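Long-range contacts in thin, isoform D (Drosophila melanogaster, PDB 6XG7), which probably acts as a zinc-binding ubiquitin-protein transferase, this chain being its NHL-repeat beta-propeller, a domain that probably binds partner proteins: residues 159-164 with 185-190; 46-51 with 295-300; 144-149 with 192-197. One frame throughout, in Å; residues are numbered along the deposited sequence. Where two conformers were deposited one is given.

Contact 1 of 3, residues 159-164 with 185-190; sequences ENHRVQ and QLEHPH
The side chains of His-161 and His-188, each described in one of two conformers, run alongside each other, with their ring planes 40° apart and their centroids 5.6 Å apart. What ties the two residues is a ring-to-backbone bond, the amide N of His-188 giving its hydrogen to His-161 ND1 over 3.2 Å. It is practically straight, and the donor sits at the ring edge, near the plane. Glu-159 reaches His-188 from another direction. Its chi2 (-54°) turns CD back toward His-188, and OE2 lies over one face of that ring, 3.5 Å from CE1 and toward the rim, with the carboxylate plane steeply inclined to the ring. Beside the rings, Leu-186 CD1 lies 4.1 Å from Arg-162 CA, and Pro-189 CD packs against His-161 CA. His-161 and Arg-162 form a G1 beta bulge opposite Asp-157, where strand 162-166 begins, so the contact joins this strand of one propeller blade to the strand 185-194 that opens the next. Since His-161 ND1 accepts, a neutral ring would carry its proton on NE2, and the carboxylates of Glu-159 and Glu-187 nearby would tend to stabilise any positive charge on the two histidines.

Contact 2 of 3, residues 46-51 with 295-300; sequences TWPRGL and LVCDRE
Arg-49 and Arg-299 hold one carboxylate oxygen between them: NH1 of each makes a salt bridge to Glu-284 OE2. This is the seam where the six-bladed propeller closes its ring, the loop leading into the innermost strand of the first blade meeting the second strand of the last. The two arginine side chains run alongside each other, their guanidinium planes 29° apart, and Arg-299 CD lies over one face of the Arg-49 group, 3.7 Å from NH1. Their NH1 atoms come within 4.5 Å of each other, a repulsion that the shared glutamate probably offsets. Arg-299 has a second acidic mate in its neighbour, NH2 binding Glu-300 OE2 at 2.8 Å close to the guanidinium plane. Its aliphatic part packs on the loop: CG sits 3.6 Å from Trp-47 CA and at the edge of the indole, and the bend at chi3 (63°) swings NE back toward Trp-47 CD1. CB and CG also cover the Pro-48 carbonyl O, which is buried and finds no hydrogen-bond partner. An alanine in place of Arg-299 would probably leave Glu-300 OE2 without its mate, Glu-284 with one arginine fewer, and a gap beside Trp-47. Farther along the strand, Cys-297, one of whose two conformers is described, sets SG against the Pro-48 ring, 3.5 Å from CG; SG also lies close to Pro-48 O, though the split makes that approach doubtful. Toward the other end Leu-51 CD2 presses on the opposing strand, 3.5 Å from Leu-295 CB and 3.4 Å from Leu-295 O.

Contact 3 of 3, residues 144-149 with 192-197; sequences GVTTDA and IAVSNT
Thr-146 points toward the strand holding Ile-192 and Val-194, and its side chain carries much of the contact. CB comes first, 3.8 Å from the carbonyl O of Ile-192. From there the two branches part company. CG2, in the crowded position between the backbone N and the carbonyl carbon, meets apolar atoms: it is 3.6 Å from Val-194 CG2 and 3.9 Å from Ile-192 CG2, with Ala-193 CA about as near. OG1, anti to the backbone N (chi1 -165°), turns to a water at 2.8 Å, and the same water accepts the amide hydrogen of Val-194 N over 2.9 Å. One threonine thus makes apolar contacts with its methyl and a water-mediated link with its hydroxyl.

On one side of it Ile-192 CG2 packs on the bare backbone of Gly-144, 3.7 Å from its C atom. A CB at that glycine would fall tightly against Ile-192 N. On the other side Asp-148 meets Val-194 CG1 through CB, while its carboxylate binds Tyr-154 OH and the amides of Leu-150 and Phe-152.

The strand segments 144-147 and 192-194 run nearly parallel, 9° apart, with their axes approaching to 6.0 Å. Between residues 144-149 and 192-197 side chains and one water do the joining, while a backbone bond from Gly-144 to His-190 ties the two strands where the contact begins. Two innermost strands, one from each of two successive blades, descending together beside the central channel in this way are characteristic of the beta-propeller, here the NHL type.

How the contacts relate
Contacts 1 and 3 join the same two neighbouring blades; the centre of contact 1 lies about 14 Å from the centre of the chain, that of contact 3 about 10 Å. They share strand 185-194 and touch, a probable hydrogen bond linking His-190 O to Gly-144 N at 2.7 Å. Contact 2 lies across the ring from contact 3, their centres about 19 Å apart. It nevertheless echoes contact 1: Trp-47 N bonds to His-302 ND1 much as His-188 N does to His-161, and a proline follows each donor. A sulfate and a tetraethylene glycol, both probably from the crystallisation liquor, lie about 4 Å from the side chains of Thr-146 and Thr-147 in contact 3.

Contact 1 of 3, residues 159-164 with 185-190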
loop_
_atom_site.group_PDB
_atom_site.type_symbol
_atom_site.label_atom_id
_atom_site.label_comp_id
_atom_site.label_asym_id
_atom_site.label_seq_id
_atom_site.Cartn_x
_atom_site.Cartn_y
_atom_site.Cartn_z
ATOM N N GLU A 159 -7.143 -4.437 12.644
ATOM C CA GLU A 159 -7.485 -5.166 13.864
ATOM C C GLU A 159 -8.914 -5.688 13.862
ATOM O O GLU A 159 -9.289 -6.406 14.789
ATOM C CB GLU A 159 -7.168 -4.336 15.110
ATOM C CG GLU A 159 -5.683 -4.281 15.408
ATOM C CD GLU A 159 -5.067 -5.655 15.502
ATOM O OE1 GLU A 159 -5.574 -6.475 16.297
ATOM O OE2 GLU A 159 -4.113 -5.915 14.730
ATOM N N ASN A 160 -9.710 -5.372 12.844
ATOM C CA ASN A 160 -10.983 -6.052 12.647
ATOM C C ASN A 160 -10.880 -7.191 11.637
ATOM O O ASN A 160 -11.895 -7.804 11.301
ATOM C CB ASN A 160 -12.070 -5.059 12.231
ATOM C CG ASN A 160 -12.462 -4.116 13.350
ATOM O OD1 ASN A 160 -12.363 -4.442 14.535
ATOM N ND2 ASN A 160 -12.902 -2.927 12.975
ATOM N N HIS A 161 -9.672 -7.488 11.153
ATOM C CA HIS A 161 -9.390 -8.631 10.281
ATOM C C HIS A 161 -10.328 -8.674 9.075
ATOM O O HIS A 161 -10.850 -9.712 8.674
ATOM C CB HIS A 161 -9.375 -9.930 11.084
ATOM C CG HIS A 161 -8.490 -9.852 12.291
ATOM N ND1 HIS A 161 -7.120 -9.712 12.199
ATOM C CD2 HIS A 161 -8.779 -9.849 13.614
ATOM C CE1 HIS A 161 -6.604 -9.650 13.413
ATOM N NE2 HIS A 161 -7.590 -9.725 14.290
ATOM N N ARG A 162 -10.492 -7.514 8.445
ATOM C CA ARG A 162 -11.446 -7.415 7.355
ATOM C C ARG A 162 -11.053 -6.319 6.381
ATOM O O ARG A 162 -10.257 -5.425 6.686
ATOM C CB ARG A 162 -12.858 -7.154 7.883
ATOM C CG ARG A 162 -13.023 -5.778 8.522
ATOM C CD ARG A 162 -14.335 -5.677 9.254
ATOM N NE ARG A 162 -14.549 -4.365 9.840
ATOM C CZ ARG A 162 -15.635 -4.064 10.543
ATOM N NH1 ARG A 162 -16.586 -4.980 10.691
ATOM N NH2 ARG A 162 -15.808 -2.865 11.055
ATOM N N VAL A 163 -11.667 -6.387 5.210
ATOM C CA VAL A 163 -11.669 -5.327 4.219
ATOM C C VAL A 163 -13.054 -4.711 4.233
ATOM O O VAL A 163 -14.058 -5.430 4.229
ATOM C CB VAL A 163 -11.343 -5.900 2.826
ATOM C CG1 VAL A 163 -11.496 -4.842 1.761
ATOM C CG2 VAL A 163 -9.948 -6.469 2.805
ATOM N N GLN A 164 -13.116 -3.389 4.213
ATOM C CA GLN A 164 -14.371 -2.677 4.049
ATOM C C GLN A 164 -14.320 -1.873 2.757
ATOM O O GLN A 164 -13.270 -1.360 2.353
ATOM C CB GLN A 164 -14.669 -1.748 5.218
ATOM C CG GLN A 164 -14.887 -2.431 6.540
ATOM C CD GLN A 164 -15.483 -1.487 7.553
ATOM O OE1 GLN A 164 -16.641 -1.090 7.431
ATOM N NE2 GLN A 164 -14.684 -1.080 8.528
ATOM N N GLN A 185 -10.257 -15.971 5.554
ATOM C CA GLN A 185 -9.936 -15.370 6.839
ATOM C C GLN A 185 -8.604 -14.633 6.759
ATOM O O GLN A 185 -7.774 -14.887 5.881
ATOM C CB GLN A 185 -9.934 -16.437 7.936
ATOM C CG GLN A 185 -11.330 -17.012 8.178
ATOM C CD GLN A 185 -11.344 -18.176 9.133
ATOM O OE1 GLN A 185 -10.389 -18.947 9.199
ATOM N NE2 GLN A 185 -12.445 -18.326 9.871
ATOM N N LEU A 186 -8.430 -13.676 7.666
ATOM C CA LEU A 186 -7.285 -12.785 7.648
ATOM C C LEU A 186 -6.759 -12.590 9.058
ATOM O O LEU A 186 -7.523 -12.599 10.027
ATOM C CB LEU A 186 -7.699 -11.413 7.096
ATOM C CG LEU A 186 -8.277 -11.373 5.675
ATOM C CD1 LEU A 186 -8.949 -10.020 5.399
ATOM C CD2 LEU A 186 -7.154 -11.655 4.675
ATOM N N GLU A 187 -5.439 -12.419 9.171
ATOM C CA GLU A 187 -4.783 -12.131 10.445
ATOM C C GLU A 187 -3.881 -10.924 10.247
ATOM O O GLU A 187 -2.827 -11.038 9.614
ATOM C CB GLU A 187 -3.980 -13.333 10.946
ATOM C CG GLU A 187 -4.822 -14.440 11.505
ATOM C CD GLU A 187 -5.449 -14.069 12.832
ATOM O OE1 GLU A 187 -4.995 -13.103 13.494
ATOM O OE2 GLU A 187 -6.413 -14.752 13.214
ATOM N N HIS A 188 -4.308 -9.779 10.776
ATOM C CA HIS A 188 -3.518 -8.555 10.695
ATOM C C HIS A 188 -3.229 -8.175 9.245
ATOM O O HIS A 188 -2.059 -7.959 8.900
ATOM C CB HIS A 188 -2.165 -8.698 11.407
ATOM C CG HIS A 188 -2.253 -8.867 12.893
ATOM N ND1 HIS A 188 -1.470 -8.145 13.768
ATOM C CD2 HIS A 188 -3.006 -9.692 13.656
ATOM C CE1 HIS A 188 -1.744 -8.509 15.007
ATOM N NE2 HIS A 188 -2.673 -9.448 14.967
ATOM N N PRO A 189 -4.233 -8.080 8.377
ATOM C CA PRO A 189 -3.974 -7.647 7.005
ATOM C C PRO A 189 -3.511 -6.199 7.015
ATOM O O PRO A 189 -4.030 -5.369 7.766
ATOM C CB PRO A 189 -5.343 -7.791 6.336
ATOM C CG PRO A 189 -6.316 -7.503 7.478
ATOM C CD PRO A 189 -5.679 -8.165 8.670
ATOM N N HIS A 190 -2.519 -5.897 6.176
ATOM C CA HIS A 190 -1.938 -4.561 6.126
ATOM C C HIS A 190 -2.244 -3.808 4.838
ATOM O O HIS A 190 -2.742 -2.692 4.902
ATOM C CB HIS A 190 -0.421 -4.598 6.360
ATOM C CG HIS A 190 -0.029 -4.784 7.791
ATOM N ND1 HIS A 190 -0.117 -5.998 8.429
ATOM C CD2 HIS A 190 0.431 -3.909 8.716
ATOM C CE1 HIS A 190 0.296 -5.872 9.680
ATOM N NE2 HIS A 190 0.637 -4.613 9.878
#

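Contact 2 of 3, residues 46-51 with 295-300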
loop_
_atom_site.group_PDB
_atom_site.type_symbol
_atom_site.label_atom_id
_atom_site.label_comp_id
_atom_site.label_asym_id
_atom_site.label_seq_id
_atom_site.Cartn_x
_atom_site.Cartn_y
_atom_site.Cartn_z
ATOM N N THR A 46 10.264 10.238 8.210
ATOM C CA THR A 46 10.464 9.558 9.485
ATOM C C THR A 46 9.470 8.408 9.511
ATOM O O THR A 46 8.261 8.629 9.653
ATOM C CB THR A 46 10.338 10.487 10.689
ATOM O OG1 THR A 46 11.223 11.614 10.531
ATOM C CG2 THR A 46 10.739 9.731 11.941
ATOM N N TRP A 47 9.979 7.198 9.309
ATOM C CA TRP A 47 9.193 5.971 9.287
ATOM C C TRP A 47 8.060 6.033 8.273
ATOM O O TRP A 47 6.884 5.880 8.621
ATOM C CB TRP A 47 8.724 5.572 10.692
ATOM C CG TRP A 47 9.952 5.267 11.565
ATOM C CD1 TRP A 47 10.847 4.234 11.396
ATOM C CD2 TRP A 47 10.439 6.025 12.687
ATOM N NE1 TRP A 47 11.838 4.298 12.359
ATOM C CE2 TRP A 47 11.610 5.385 13.157
ATOM C CE3 TRP A 47 9.987 7.170 13.352
ATOM C CZ2 TRP A 47 12.336 5.869 14.239
ATOM C CZ3 TRP A 47 10.709 7.642 14.428
ATOM C CH2 TRP A 47 11.874 7.004 14.850
ATOM N N PRO A 48 8.382 6.224 7.004
ATOM C CA PRO A 48 7.348 6.209 5.963
ATOM C C PRO A 48 6.716 4.833 5.822
ATOM O O PRO A 48 7.345 3.803 6.078
ATOM C CB PRO A 48 8.135 6.578 4.700
ATOM C CG PRO A 48 9.514 6.058 4.959
ATOM C CD PRO A 48 9.745 6.212 6.440
ATOM N N ARG A 49 5.455 4.827 5.391
ATOM C CA ARG A 49 4.688 3.589 5.312
ATOM C C ARG A 49 4.092 3.402 3.927
ATOM O O ARG A 49 4.737 2.809 3.053
ATOM C CB ARG A 49 3.668 3.521 6.452
ATOM C CG ARG A 49 4.361 3.451 7.813
ATOM C CD ARG A 49 3.439 2.972 8.899
ATOM N NE ARG A 49 4.000 3.153 10.239
ATOM C CZ ARG A 49 4.558 2.196 10.983
ATOM N NH1 ARG A 49 4.668 0.944 10.537
ATOM N NH2 ARG A 49 5.020 2.506 12.192
ATOM N N GLY A 50 2.875 3.894 3.711
ATOM C CA GLY A 50 2.235 3.725 2.428
ATOM C C GLY A 50 2.900 4.525 1.326
ATOM O O GLY A 50 3.531 5.557 1.544
ATOM N N LEU A 51 2.737 4.022 0.112
ATOM C CA LEU A 51 3.256 4.634 -1.094
ATOM C C LEU A 51 2.213 4.507 -2.193
ATOM O O LEU A 51 1.507 3.507 -2.278
ATOM C CB LEU A 51 4.495 3.820 -1.495
ATOM C CG LEU A 51 5.511 4.282 -2.500
ATOM C CD1 LEU A 51 5.991 5.674 -2.155
ATOM C CD2 LEU A 51 6.652 3.270 -2.480
ATOM N N LEU A 295 8.412 1.123 -6.949
ATOM C CA LEU A 295 8.720 2.008 -5.835
ATOM C C LEU A 295 8.504 1.228 -4.548
ATOM O O LEU A 295 7.476 0.568 -4.395
ATOM C CB LEU A 295 7.771 3.216 -5.795
ATOM C CG LEU A 295 7.486 4.127 -6.961
ATOM C CD1 LEU A 295 6.986 3.382 -8.124
ATOM C CD2 LEU A 295 6.456 5.141 -6.494
ATOM N N VAL A 296 9.423 1.378 -3.604
ATOM C CA VAL A 296 9.448 0.585 -2.376
ATOM C C VAL A 296 9.722 1.514 -1.192
ATOM O O VAL A 296 10.686 2.282 -1.218
ATOM C CB VAL A 296 10.560 -0.488 -2.514
ATOM C CG1 VAL A 296 10.660 -1.363 -1.308
ATOM C CG2 VAL A 296 10.355 -1.350 -3.791
ATOM N N CYS A 297 8.883 1.459 -0.204
ATOM C CA CYS A 297 9.163 2.190 1.052
ATOM C C CYS A 297 9.909 1.293 2.109
ATOM O O CYS A 297 9.573 0.094 2.491
ATOM C CB CYS A 297 7.829 2.520 1.658
ATOM S SG CYS A 297 8.172 3.371 3.185
ATOM N N ASP A 298 11.136 1.721 2.431
ATOM C CA ASP A 298 12.052 1.018 3.338
ATOM C C ASP A 298 11.994 1.794 4.653
ATOM O O ASP A 298 12.779 2.705 4.889
ATOM C CB ASP A 298 13.472 1.022 2.659
ATOM C CG ASP A 298 14.509 0.191 3.396
ATOM O OD1 ASP A 298 14.155 -0.594 4.286
ATOM O OD2 ASP A 298 15.699 0.348 3.047
ATOM N N ARG A 299 10.990 1.467 5.482
ATOM C CA ARG A 299 10.652 2.294 6.641
ATOM C C ARG A 299 11.837 2.466 7.587
ATOM O O ARG A 299 12.074 3.555 8.100
ATOM C CB ARG A 299 9.481 1.662 7.401
ATOM C CG ARG A 299 8.963 2.465 8.605
ATOM C CD ARG A 299 8.257 1.567 9.648
ATOM N NE ARG A 299 9.212 0.607 10.213
ATOM C CZ ARG A 299 9.256 -0.700 9.938
ATOM N NH1 ARG A 299 8.361 -1.270 9.144
ATOM N NH2 ARG A 299 10.207 -1.452 10.474
ATOM N N GLU A 300 12.557 1.387 7.864
ATOM C CA GLU A 300 13.639 1.409 8.844
ATOM C C GLU A 300 14.829 2.252 8.378
ATOM O O GLU A 300 15.578 2.786 9.208
ATOM C CB GLU A 300 14.023 -0.044 9.113
ATOM C CG GLU A 300 14.583 -0.369 10.456
ATOM C CD GLU A 300 13.668 -0.024 11.628
ATOM O OE1 GLU A 300 14.199 0.546 12.585
ATOM O OE2 GLU A 300 12.449 -0.330 11.613
#

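Contact 3 of 3, residues 144-149 with 192-197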
loop_
_atom_site.group_PDB
_atom_site.type_symbol
_atom_site.label_atom_id
_atom_site.label_comp_id
_atom_site.label_asym_id
_atom_site.label_seq_id
_atom_site.Cartn_x
_atom_site.Cartn_y
_atom_site.Cartn_z
ATOM N N GLY A 144 -3.859 -0.230 4.904
ATOM C CA GLY A 144 -3.831 -0.029 3.472
ATOM C C GLY A 144 -5.159 0.485 2.942
ATOM O O GLY A 144 -6.238 0.182 3.469
ATOM N N VAL A 145 -5.074 1.250 1.858
ATOM C CA VAL A 145 -6.243 1.770 1.161
ATOM C C VAL A 145 -5.943 1.790 -0.332
ATOM O O VAL A 145 -4.815 2.050 -0.758
ATOM C CB VAL A 145 -6.654 3.153 1.723
ATOM C CG1 VAL A 145 -5.568 4.192 1.499
ATOM C CG2 VAL A 145 -7.985 3.588 1.148
ATOM N N THR A 146 -6.955 1.471 -1.133
ATOM C CA THR A 146 -6.828 1.553 -2.581
ATOM C C THR A 146 -8.194 1.867 -3.178
ATOM O O THR A 146 -9.211 1.901 -2.476
ATOM C CB THR A 146 -6.216 0.269 -3.160
ATOM O OG1 THR A 146 -5.787 0.509 -4.507
ATOM C CG2 THR A 146 -7.223 -0.883 -3.118
ATOM N N THR A 147 -8.207 2.102 -4.486
ATOM C CA THR A 147 -9.433 2.435 -5.200
ATOM C C THR A 147 -9.503 1.656 -6.506
ATOM O O THR A 147 -8.491 1.188 -7.033
ATOM C CB THR A 147 -9.566 3.946 -5.495
ATOM O OG1 THR A 147 -8.647 4.341 -6.525
ATOM C CG2 THR A 147 -9.351 4.767 -4.233
ATOM N N ASP A 148 -10.715 1.522 -7.025
ATOM C CA ASP A 148 -10.929 0.880 -8.318
ATOM C C ASP A 148 -11.285 1.905 -9.399
ATOM O O ASP A 148 -11.341 3.118 -9.156
ATOM C CB ASP A 148 -11.936 -0.266 -8.208
ATOM C CG ASP A 148 -13.359 0.195 -7.938
ATOM O OD1 ASP A 148 -13.668 1.385 -8.102
ATOM O OD2 ASP A 148 -14.188 -0.668 -7.575
ATOM N N ALA A 149 -11.515 1.394 -10.618
ATOM C CA ALA A 149 -11.778 2.255 -11.772
ATOM C C ALA A 149 -13.026 3.108 -11.605
ATOM O O ALA A 149 -13.149 4.141 -12.268
ATOM C CB ALA A 149 -11.915 1.423 -13.055
ATOM N N ILE A 192 -3.265 -3.553 0.390
ATOM C CA ILE A 192 -4.332 -3.963 -0.512
ATOM C C ILE A 192 -4.133 -3.334 -1.882
ATOM O O ILE A 192 -3.624 -2.218 -2.022
ATOM C CB ILE A 192 -5.708 -3.599 0.115
ATOM C CG1 ILE A 192 -6.888 -4.144 -0.684
ATOM C CG2 ILE A 192 -5.827 -2.077 0.317
ATOM C CD1 ILE A 192 -8.172 -4.084 0.148
ATOM N N ALA A 193 -4.588 -4.047 -2.908
ATOM C CA ALA A 193 -4.578 -3.566 -4.281
ATOM C C ALA A 193 -5.787 -4.165 -4.981
ATOM O O ALA A 193 -6.266 -5.232 -4.606
ATOM C CB ALA A 193 -3.295 -3.967 -5.012
ATOM N N VAL A 194 -6.292 -3.474 -5.989
ATOM C CA VAL A 194 -7.416 -3.960 -6.781
ATOM C C VAL A 194 -7.013 -3.932 -8.252
ATOM O O VAL A 194 -6.577 -2.896 -8.764
ATOM C CB VAL A 194 -8.698 -3.140 -6.543
ATOM C CG1 VAL A 194 -9.833 -3.665 -7.408
ATOM C CG2 VAL A 194 -9.115 -3.214 -5.096
ATOM N N SER A 195 -7.163 -5.070 -8.923
ATOM C CA SER A 195 -6.747 -5.227 -10.307
ATOM C C SER A 195 -7.815 -4.711 -11.282
ATOM O O SER A 195 -8.978 -4.501 -10.924
ATOM C CB SER A 195 -6.491 -6.704 -10.601
ATOM O OG SER A 195 -7.706 -7.421 -10.545
ATOM N N ASN A 196 -7.407 -4.547 -12.548
ATOM C CA ASN A 196 -8.349 -4.232 -13.622
ATOM C C ASN A 196 -9.386 -5.331 -13.814
ATOM O O ASN A 196 -10.474 -5.076 -14.351
ATOM C CB ASN A 196 -7.592 -4.036 -14.940
ATOM C CG ASN A 196 -7.088 -2.629 -15.111
ATOM O OD1 ASN A 196 -7.742 -1.674 -14.697
ATOM N ND2 ASN A 196 -5.926 -2.487 -15.731
ATOM N N THR A 197 -9.048 -6.564 -13.438
ATOM C CA THR A 197 -9.985 -7.679 -13.440
ATOM C C THR A 197 -10.859 -7.723 -12.189
ATOM O O THR A 197 -11.561 -8.725 -11.980
ATOM C CB THR A 197 -9.214 -8.991 -13.598
ATOM O OG1 THR A 197 -8.215 -9.079 -12.574
ATOM C CG2 THR A 197 -8.563 -9.060 -14.982
HETATM O O HOH W 1 -4.851 -1.036 -6.586
#